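Local structure of aldose-aldose oxidoreductase (Caulobacter crescentus, 5A04) at residues Y131-Q136 against A194-G199; A137-A142 against P263-Q268. The protein probably couples oxidation of one aldose sugar to reduction of another, by way of a bound NADP(H) cofactor. All blocks are in the same frame, centred on the assembly; numbering follows the deposited sequence.

Contact 1. Residues Y131-Q136 against A194-G199. With NDP (NADPH dihydro-nicotinamide-adenine-dinucleotide phosphate), chain G.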
loop_
_atom_site.group_PDB
_atom_site.type_symbol
_atom_site.label_atom_id
_atom_site.label_comp_id
_atom_site.label_asym_id
_atom_site.label_seq_id
_atom_site.Cartn_x
_atom_site.Cartn_y
_atom_site.Cartn_z
ATOM N N TYR A 131 -1.823 -18.439 -14.066
ATOM C CA TYR A 131 -1.950 -17.756 -12.779
ATOM C C TYR A 131 -1.872 -18.768 -11.630
ATOM O O TYR A 131 -2.875 -19.097 -10.991
ATOM C CB TYR A 131 -3.258 -16.957 -12.717
ATOM C CG TYR A 131 -3.306 -15.747 -13.657
ATOM C CD1 TYR A 131 -2.414 -14.686 -13.512
ATOM C CD2 TYR A 131 -4.265 -15.660 -14.660
ATOM C CE1 TYR A 131 -2.468 -13.569 -14.363
ATOM C CE2 TYR A 131 -4.329 -14.539 -15.507
ATOM C CZ TYR A 131 -3.431 -13.509 -15.343
ATOM O OH TYR A 131 -3.495 -12.409 -16.162
ATOM N N ARG A 132 -0.657 -19.236 -11.374
ATOM C CA ARG A 132 -0.419 -20.319 -10.413
ATOM C C ARG A 132 -0.893 -19.988 -9.000
ATOM O O ARG A 132 -1.189 -20.894 -8.217
ATOM C CB ARG A 132 1.068 -20.668 -10.384
ATOM C CG ARG A 132 1.984 -19.474 -10.199
ATOM C CD ARG A 132 3.436 -19.888 -9.961
ATOM N NE ARG A 132 4.275 -18.695 -9.967
ATOM C CZ ARG A 132 4.454 -17.895 -8.921
ATOM N NH1 ARG A 132 3.898 -18.183 -7.739
ATOM N NH2 ARG A 132 5.207 -16.808 -9.052
ATOM N N SER A 133 -0.961 -18.700 -8.661
ATOM C CA SER A 133 -1.342 -18.319 -7.296
ATOM C C SER A 133 -2.748 -18.791 -6.935
ATOM O O SER A 133 -3.060 -18.948 -5.763
ATOM C CB SER A 133 -1.231 -16.801 -7.101
ATOM O OG SER A 133 0.121 -16.385 -7.249
ATOM N N ARG A 134 -3.596 -19.019 -7.936
ATOM C CA ARG A 134 -4.952 -19.497 -7.679
ATOM C C ARG A 134 -4.956 -20.946 -7.194
ATOM O O ARG A 134 -5.997 -21.460 -6.809
ATOM C CB ARG A 134 -5.821 -19.368 -8.929
ATOM C CG ARG A 134 -6.011 -17.907 -9.409
ATOM C CD ARG A 134 -6.889 -17.090 -8.443
ATOM N NE ARG A 134 -8.219 -17.676 -8.290
ATOM C CZ ARG A 134 -9.238 -17.425 -9.107
ATOM N NH1 ARG A 134 -9.080 -16.588 -10.131
ATOM N NH2 ARG A 134 -10.418 -18.001 -8.900
ATOM N N PHE A 135 -3.790 -21.589 -7.218
ATOM C CA PHE A 135 -3.642 -22.978 -6.787
ATOM C C PHE A 135 -2.747 -23.103 -5.565
ATOM O O PHE A 135 -2.391 -24.208 -5.155
ATOM C CB PHE A 135 -3.088 -23.822 -7.942
ATOM C CG PHE A 135 -3.933 -23.721 -9.169
ATOM C CD1 PHE A 135 -5.080 -24.483 -9.281
ATOM C CD2 PHE A 135 -3.637 -22.794 -10.167
ATOM C CE1 PHE A 135 -5.906 -24.365 -10.397
ATOM C CE2 PHE A 135 -4.462 -22.664 -11.281
ATOM C CZ PHE A 135 -5.600 -23.443 -11.393
ATOM N N GLN A 136 -2.394 -21.960 -4.989
ATOM C CA GLN A 136 -1.418 -21.897 -3.901
ATOM C C GLN A 136 -2.174 -21.813 -2.575
ATOM O O GLN A 136 -3.157 -21.082 -2.462
ATOM C CB GLN A 136 -0.480 -20.706 -4.115
ATOM C CG GLN A 136 0.794 -20.712 -3.293
ATOM C CD GLN A 136 0.547 -20.358 -1.845
ATOM O OE1 GLN A 136 -0.322 -19.544 -1.539
ATOM N NE2 GLN A 136 1.322 -20.965 -0.937
ATOM N N ALA A 194 -5.885 -8.222 -6.646
ATOM C CA ALA A 194 -6.971 -7.308 -6.284
ATOM C C ALA A 194 -8.289 -7.835 -6.850
ATOM O O ALA A 194 -9.324 -7.796 -6.180
ATOM C CB ALA A 194 -6.691 -5.900 -6.790
ATOM N N ARG A 195 -8.225 -8.365 -8.069
ATOM C CA ARG A 195 -9.398 -8.936 -8.717
ATOM C C ARG A 195 -9.876 -10.223 -8.039
ATOM O O ARG A 195 -11.075 -10.363 -7.799
ATOM C CB ARG A 195 -9.114 -9.192 -10.206
ATOM C CG ARG A 195 -9.032 -7.879 -11.041
ATOM C CD ARG A 195 -8.639 -8.125 -12.521
ATOM N NE ARG A 195 -9.592 -9.062 -13.099
ATOM C CZ ARG A 195 -9.315 -10.323 -13.411
ATOM N NH1 ARG A 195 -8.075 -10.785 -13.305
ATOM N NH2 ARG A 195 -10.289 -11.118 -13.854
ATOM N N TYR A 196 -8.976 -11.161 -7.721
ATOM C CA TYR A 196 -9.492 -12.410 -7.151
ATOM C C TYR A 196 -9.807 -12.300 -5.663
ATOM O O TYR A 196 -10.619 -13.071 -5.153
ATOM C CB TYR A 196 -8.574 -13.633 -7.429
ATOM C CG TYR A 196 -7.133 -13.677 -6.934
ATOM C CD1 TYR A 196 -6.821 -13.760 -5.578
ATOM C CD2 TYR A 196 -6.086 -13.767 -7.851
ATOM C CE1 TYR A 196 -5.484 -13.858 -5.148
ATOM C CE2 TYR A 196 -4.759 -13.855 -7.437
ATOM C CZ TYR A 196 -4.466 -13.910 -6.090
ATOM O OH TYR A 196 -3.144 -14.010 -5.708
ATOM N N LEU A 197 -9.234 -11.325 -4.974
ATOM C CA LEU A 197 -9.594 -11.127 -3.565
ATOM C C LEU A 197 -10.965 -10.447 -3.454
ATOM O O LEU A 197 -11.791 -10.827 -2.616
ATOM C CB LEU A 197 -8.516 -10.315 -2.838
ATOM C CG LEU A 197 -7.180 -11.046 -2.696
ATOM C CD1 LEU A 197 -6.108 -10.079 -2.244
ATOM C CD2 LEU A 197 -7.274 -12.242 -1.711
ATOM N N THR A 198 -11.228 -9.451 -4.299
ATOM C CA THR A 198 -12.542 -8.802 -4.272
ATOM C C THR A 198 -13.579 -9.666 -4.967
ATOM O O THR A 198 -14.771 -9.605 -4.643
ATOM C CB THR A 198 -12.538 -7.416 -4.966
ATOM O OG1 THR A 198 -12.120 -7.578 -6.324
ATOM C CG2 THR A 198 -11.603 -6.452 -4.260
ATOM N N GLY A 199 -13.123 -10.452 -5.941
ATOM C CA GLY A 199 -14.020 -11.166 -6.835
ATOM C C GLY A 199 -14.760 -10.207 -7.752
ATOM O O GLY A 199 -15.820 -10.533 -8.290
HETATM P PA NDP G . 13.748 -16.657 -20.112
HETATM O O1A NDP G . 14.394 -15.541 -20.856
HETATM O O2A NDP G . 14.464 -17.251 -18.930
HETATM O O5B NDP G . 13.369 -17.885 -21.137
HETATM C C5B NDP G . 12.708 -17.361 -22.253
HETATM C C4B NDP G . 12.829 -18.447 -23.333
HETATM O O4B NDP G . 11.944 -18.181 -24.423
HETATM C C3B NDP G . 14.266 -18.453 -23.906
HETATM O O3B NDP G . 15.114 -19.251 -23.143
HETATM C C2B NDP G . 14.031 -19.161 -25.247
HETATM O O2B NDP G . 13.928 -20.456 -25.119
HETATM C C1B NDP G . 12.569 -18.650 -25.601
HETATM N N9A NDP G . 12.578 -17.592 -26.615
HETATM C C8A NDP G . 11.976 -17.630 -27.868
HETATM N N7A NDP G . 12.183 -16.509 -28.587
HETATM C C5A NDP G . 12.962 -15.701 -27.754
HETATM C C6A NDP G . 13.500 -14.412 -27.924
HETATM N N6A NDP G . 13.283 -13.718 -29.094
HETATM N N1A NDP G . 14.246 -13.814 -26.946
HETATM C C2A NDP G . 14.418 -14.572 -25.799
HETATM N N3A NDP G . 13.967 -15.794 -25.494
HETATM C C4A NDP G . 13.227 -16.357 -26.512
HETATM O O3 NDP G . 12.333 -15.934 -19.634
HETATM P PN NDP G . 11.546 -16.627 -18.388
HETATM O O1N NDP G . 11.390 -18.086 -18.533
HETATM O O2N NDP G . 11.788 -15.920 -17.074
HETATM O O5D NDP G . 9.940 -15.997 -18.727
HETATM C C5D NDP G . 9.366 -16.539 -19.885
HETATM C C4D NDP G . 7.827 -16.364 -19.752
HETATM O O4D NDP G . 7.402 -16.974 -18.495
HETATM C C3D NDP G . 7.420 -14.847 -19.647
HETATM O O3D NDP G . 6.143 -14.643 -20.280
HETATM C C2D NDP G . 7.274 -14.622 -18.149
HETATM O O2D NDP G . 6.300 -13.639 -17.846
HETATM C C1D NDP G . 6.726 -16.023 -17.704
HETATM N N1N NDP G . 7.105 -16.300 -16.317
HETATM C C2N NDP G . 6.140 -16.671 -15.395
HETATM C C3N NDP G . 6.515 -16.951 -14.112
HETATM C C7N NDP G . 5.499 -17.340 -13.135
HETATM O O7N NDP G . 5.756 -17.443 -11.921
HETATM N N7N NDP G . 4.207 -17.611 -13.576
HETATM C C4N NDP G . 7.931 -16.872 -13.657
HETATM C C5N NDP G . 8.870 -16.430 -14.697
HETATM C C6N NDP G . 8.461 -16.176 -15.939
HETATM P P2B NDP G . 14.670 -21.445 -26.320
HETATM O O1X NDP G . 14.059 -20.860 -27.573
HETATM O O2X NDP G . 16.106 -21.112 -26.055
HETATM O O3X NDP G . 14.200 -22.843 -25.923
#
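Tyr196, on the last turn of helix 182-198, meets Arg134 and Ser133 of the short 3-10 turn 132-135. A chi1 of 60° sends its ring toward that turn. From CB outward the Arg134 chain runs alongside it in the opposite direction. The CB of Tyr196 sits over one face of the guanidinium, 4.0 Å from Arg134 NH1. At the start of the ring, Tyr196 CG is 3.7 Å from Arg134 CD, and the tightest approach follows at Tyr196 CD2, 3.5 Å from the same methylene. Arg134 CD meets the ring obliquely, the ring and guanidinium planes being 41° apart; the bends of Arg134 at chi2 and chi3 lay its aliphatic part against the tyrosine. At the tip, Tyr196 OH touches Ser133 CB at 3.7 Å and hydrogen-bonds to Asn139. The 3-10 turn links strand 127-129, the outermost strand, within this chain, of the Rossmann-type parallel sheet, to helix 137-147, and it carries Arg132, a residue of the NADPH and glucose pockets. Extended from CG to NE, Arg132 grips the nicotinamide carboxamide with two N-H groups. NE reaches NDP O7N at 2.8 Å (156°), and NH2 makes a more bent bond to NDP O7N at 3.0 Å. A leucine here has no N-H to offer O7N, and the carboxamide would probably be freer to turn. Arg132 NH1 points elsewhere, to Thr265 O and Gln292.

Contact 2. Residues A137-A142 against P263-Q268. With NDP (NADPH dihydro-nicotinamide-adenine-dinucleotide phosphate), chain G.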
loop_
_atom_site.group_PDB
_atom_site.type_symbol
_atom_site.label_atom_id
_atom_site.label_comp_id
_atom_site.label_asym_id
_atom_site.label_seq_id
_atom_site.Cartn_x
_atom_site.Cartn_y
_atom_site.Cartn_z
ATOM N N ALA A 137 -1.734 -22.597 -1.585
ATOM C CA ALA A 137 -2.537 -22.856 -0.382
ATOM C C ALA A 137 -2.954 -21.599 0.380
ATOM O O ALA A 137 -4.117 -21.460 0.782
ATOM C CB ALA A 137 -1.767 -23.792 0.565
ATOM N N HIS A 138 -2.011 -20.688 0.578
ATOM C CA HIS A 138 -2.310 -19.475 1.348
ATOM C C HIS A 138 -3.254 -18.557 0.586
ATOM O O HIS A 138 -4.160 -17.966 1.174
ATOM C CB HIS A 138 -1.026 -18.727 1.712
ATOM C CG HIS A 138 -0.055 -19.547 2.514
ATOM N ND1 HIS A 138 0.613 -20.631 1.987
ATOM C CD2 HIS A 138 0.366 -19.433 3.798
ATOM C CE1 HIS A 138 1.398 -21.156 2.913
ATOM N NE2 HIS A 138 1.267 -20.449 4.023
ATOM N N ASN A 139 -3.046 -18.430 -0.718
ATOM C CA ASN A 139 -3.945 -17.609 -1.535
ATOM C C ASN A 139 -5.368 -18.155 -1.518
ATOM O O ASN A 139 -6.335 -17.408 -1.369
ATOM C CB ASN A 139 -3.419 -17.514 -2.974
ATOM C CG ASN A 139 -2.282 -16.532 -3.103
ATOM O OD1 ASN A 139 -2.500 -15.362 -3.426
ATOM N ND2 ASN A 139 -1.061 -16.984 -2.825
ATOM N N ILE A 140 -5.498 -19.468 -1.660
ATOM C CA ILE A 140 -6.805 -20.104 -1.602
ATOM C C ILE A 140 -7.485 -19.826 -0.256
ATOM O O ILE A 140 -8.668 -19.490 -0.212
ATOM C CB ILE A 140 -6.678 -21.613 -1.853
ATOM C CG1 ILE A 140 -6.298 -21.848 -3.321
ATOM C CG2 ILE A 140 -7.976 -22.329 -1.533
ATOM C CD1 ILE A 140 -5.939 -23.278 -3.634
ATOM N N GLU A 141 -6.717 -19.913 0.827
ATOM C CA GLU A 141 -7.231 -19.618 2.168
ATOM C C GLU A 141 -7.724 -18.165 2.302
ATOM O O GLU A 141 -8.790 -17.923 2.867
ATOM C CB GLU A 141 -6.155 -19.905 3.217
ATOM C CG GLU A 141 -6.655 -19.816 4.662
ATOM C CD GLU A 141 -7.295 -21.108 5.173
ATOM O OE1 GLU A 141 -7.213 -22.154 4.498
ATOM O OE2 GLU A 141 -7.890 -21.071 6.272
ATOM N N ALA A 142 -6.957 -17.214 1.773
ATOM C CA ALA A 142 -7.357 -15.798 1.803
ATOM C C ALA A 142 -8.658 -15.570 1.038
ATOM O O ALA A 142 -9.580 -14.912 1.525
ATOM C CB ALA A 142 -6.249 -14.910 1.220
ATOM N N PRO A 263 5.762 -13.425 2.049
ATOM C CA PRO A 263 5.498 -13.224 0.616
ATOM C C PRO A 263 4.175 -13.859 0.182
ATOM O O PRO A 263 3.757 -14.852 0.762
ATOM C CB PRO A 263 6.678 -13.935 -0.055
ATOM C CG PRO A 263 7.001 -15.056 0.900
ATOM C CD PRO A 263 6.809 -14.444 2.274
ATOM N N ALA A 264 3.528 -13.291 -0.825
ATOM C CA ALA A 264 2.200 -13.749 -1.227
ATOM C C ALA A 264 2.209 -14.672 -2.454
ATOM O O ALA A 264 1.490 -15.671 -2.492
ATOM C CB ALA A 264 1.292 -12.535 -1.503
ATOM N N THR A 265 3.006 -14.336 -3.466
ATOM C CA THR A 265 2.886 -15.025 -4.763
ATOM C C THR A 265 4.242 -15.547 -5.230
ATOM O O THR A 265 4.504 -15.726 -6.422
ATOM C CB THR A 265 2.276 -14.087 -5.829
ATOM O OG1 THR A 265 3.133 -12.963 -6.008
ATOM C CG2 THR A 265 0.885 -13.597 -5.384
ATOM N N SER A 266 5.107 -15.793 -4.261
ATOM C CA SER A 266 6.426 -16.354 -4.525
ATOM C C SER A 266 6.330 -17.845 -4.854
ATOM O O SER A 266 5.269 -18.445 -4.717
ATOM C CB SER A 266 7.316 -16.132 -3.315
ATOM O OG SER A 266 6.649 -16.574 -2.150
ATOM N N TYR A 267 7.433 -18.441 -5.296
ATOM C CA TYR A 267 7.435 -19.871 -5.634
ATOM C C TYR A 267 7.216 -20.729 -4.385
ATOM O O TYR A 267 6.586 -21.788 -4.434
ATOM C CB TYR A 267 8.751 -20.264 -6.323
ATOM C CG TYR A 267 9.062 -19.529 -7.619
ATOM C CD1 TYR A 267 8.045 -19.040 -8.442
ATOM C CD2 TYR A 267 10.379 -19.339 -8.031
ATOM C CE1 TYR A 267 8.338 -18.382 -9.628
ATOM C CE2 TYR A 267 10.677 -18.675 -9.218
ATOM C CZ TYR A 267 9.651 -18.195 -10.008
ATOM O OH TYR A 267 9.935 -17.536 -11.186
ATOM N N GLN A 268 7.761 -20.266 -3.262
ATOM C CA GLN A 268 7.550 -20.901 -1.973
ATOM C C GLN A 268 7.723 -19.868 -0.862
ATOM O O GLN A 268 8.069 -18.713 -1.120
ATOM C CB GLN A 268 8.536 -22.060 -1.774
ATOM C CG GLN A 268 9.989 -21.662 -2.015
ATOM C CD GLN A 268 10.946 -22.850 -1.955
ATOM O OE1 GLN A 268 10.541 -23.981 -1.675
ATOM N NE2 GLN A 268 12.221 -22.594 -2.223
HETATM P PA NDP G . 13.748 -16.657 -20.112
HETATM O O1A NDP G . 14.394 -15.541 -20.856
HETATM O O2A NDP G . 14.464 -17.251 -18.930
HETATM O O5B NDP G . 13.369 -17.885 -21.137
HETATM C C5B NDP G . 12.708 -17.361 -22.253
HETATM C C4B NDP G . 12.829 -18.447 -23.333
HETATM O O4B NDP G . 11.944 -18.181 -24.423
HETATM C C3B NDP G . 14.266 -18.453 -23.906
HETATM O O3B NDP G . 15.114 -19.251 -23.143
HETATM C C2B NDP G . 14.031 -19.161 -25.247
HETATM O O2B NDP G . 13.928 -20.456 -25.119
HETATM C C1B NDP G . 12.569 -18.650 -25.601
HETATM N N9A NDP G . 12.578 -17.592 -26.615
HETATM C C8A NDP G . 11.976 -17.630 -27.868
HETATM N N7A NDP G . 12.183 -16.509 -28.587
HETATM C C5A NDP G . 12.962 -15.701 -27.754
HETATM C C6A NDP G . 13.500 -14.412 -27.924
HETATM N N6A NDP G . 13.283 -13.718 -29.094
HETATM N N1A NDP G . 14.246 -13.814 -26.946
HETATM C C2A NDP G . 14.418 -14.572 -25.799
HETATM N N3A NDP G . 13.967 -15.794 -25.494
HETATM C C4A NDP G . 13.227 -16.357 -26.512
HETATM O O3 NDP G . 12.333 -15.934 -19.634
HETATM P PN NDP G . 11.546 -16.627 -18.388
HETATM O O1N NDP G . 11.390 -18.086 -18.533
HETATM O O2N NDP G . 11.788 -15.920 -17.074
HETATM O O5D NDP G . 9.940 -15.997 -18.727
HETATM C C5D NDP G . 9.366 -16.539 -19.885
HETATM C C4D NDP G . 7.827 -16.364 -19.752
HETATM O O4D NDP G . 7.402 -16.974 -18.495
HETATM C C3D NDP G . 7.420 -14.847 -19.647
HETATM O O3D NDP G . 6.143 -14.643 -20.280
HETATM C C2D NDP G . 7.274 -14.622 -18.149
HETATM O O2D NDP G . 6.300 -13.639 -17.846
HETATM C C1D NDP G . 6.726 -16.023 -17.704
HETATM N N1N NDP G . 7.105 -16.300 -16.317
HETATM C C2N NDP G . 6.140 -16.671 -15.395
HETATM C C3N NDP G . 6.515 -16.951 -14.112
HETATM C C7N NDP G . 5.499 -17.340 -13.135
HETATM O O7N NDP G . 5.756 -17.443 -11.921
HETATM N N7N NDP G . 4.207 -17.611 -13.576
HETATM C C4N NDP G . 7.931 -16.872 -13.657
HETATM C C5N NDP G . 8.870 -16.430 -14.697
HETATM C C6N NDP G . 8.461 -16.176 -15.939
HETATM P P2B NDP G . 14.670 -21.445 -26.320
HETATM O O1X NDP G . 14.059 -20.860 -27.573
HETATM O O2X NDP G . 16.106 -21.112 -26.055
HETATM O O3X NDP G . 14.200 -22.843 -25.923
#
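The first turn of helix 137-147 is tied to the loop between strands 257-261 and 272-275, which carries sugar- and cofactor-binding residues, by one side-chain-to-backbone bond from Asn139 to Ala264. Asn139 ND2 donates to Ala264 O at 2.9 Å with an N-H...O angle of 158°. The oxygen lies close to the amide plane of Asn139, while from the acceptor's side the donor is tilted 27° out of the carbonyl plane. A chi1 of -78° swings the Asn139 amide out from the helix to the loop. Each polar end of that amide has further partners: ND2 also meets Gln136 OE1 at the N-cap position, and OD1 is hydrogen-bonded by Tyr250 as well as by Tyr196. Asn139 OD1 stands 4.3 Å from Thr265 CG2. The loop is also held by Asn248, whose OD1 takes the N-H groups of Ala264 and Thr265, and Ala264 O has a second donor in Gln270 NE2. Further along, Ser266 OG bonds to Gln268 O at 2.8 Å, approaching from above the carbonyl plane. Between these two residues Tyr267 turns to the cofactor: its OH lies 3.3 Å from NDP C4N, the hydride-carrying carbon of the nicotinamide, and its ring edge at CE1 is 3.6 Å from NDP O7N, nearly in the ring plane. Thr265 and Tyr267 also touch the bound glucose. A buried carbonyl with two amide donors, and an asparagine engaged at both its N and O, suggest that between these two segments the one polar bond, more than apolar packing, carries the contact.

Overall arrangement
Contacts 1 and 2 are consecutive along the chain on one side, residues 131-136 running straight into 137-142, and their centres lie about 9 Å apart. Two polar bridges join them: Tyr196 OH reaches Asn139 OD1 at 2.7 Å, and Arg132 NH1 reaches Thr265 O at 2.9 Å. Near the first of these bridges, Ser133 O packs on Asn139 CB at 3.2 Å. Asn139 thereby connects helix 182-198 with the loop of 263-268. Segments 131-136 and 263-268 each send one residue to the nicotinamide: Arg132 and Tyr267 both approach NDP O7N, and both, with Thr265, touch the bound glucose, so these two segments border the shared sugar and cofactor site.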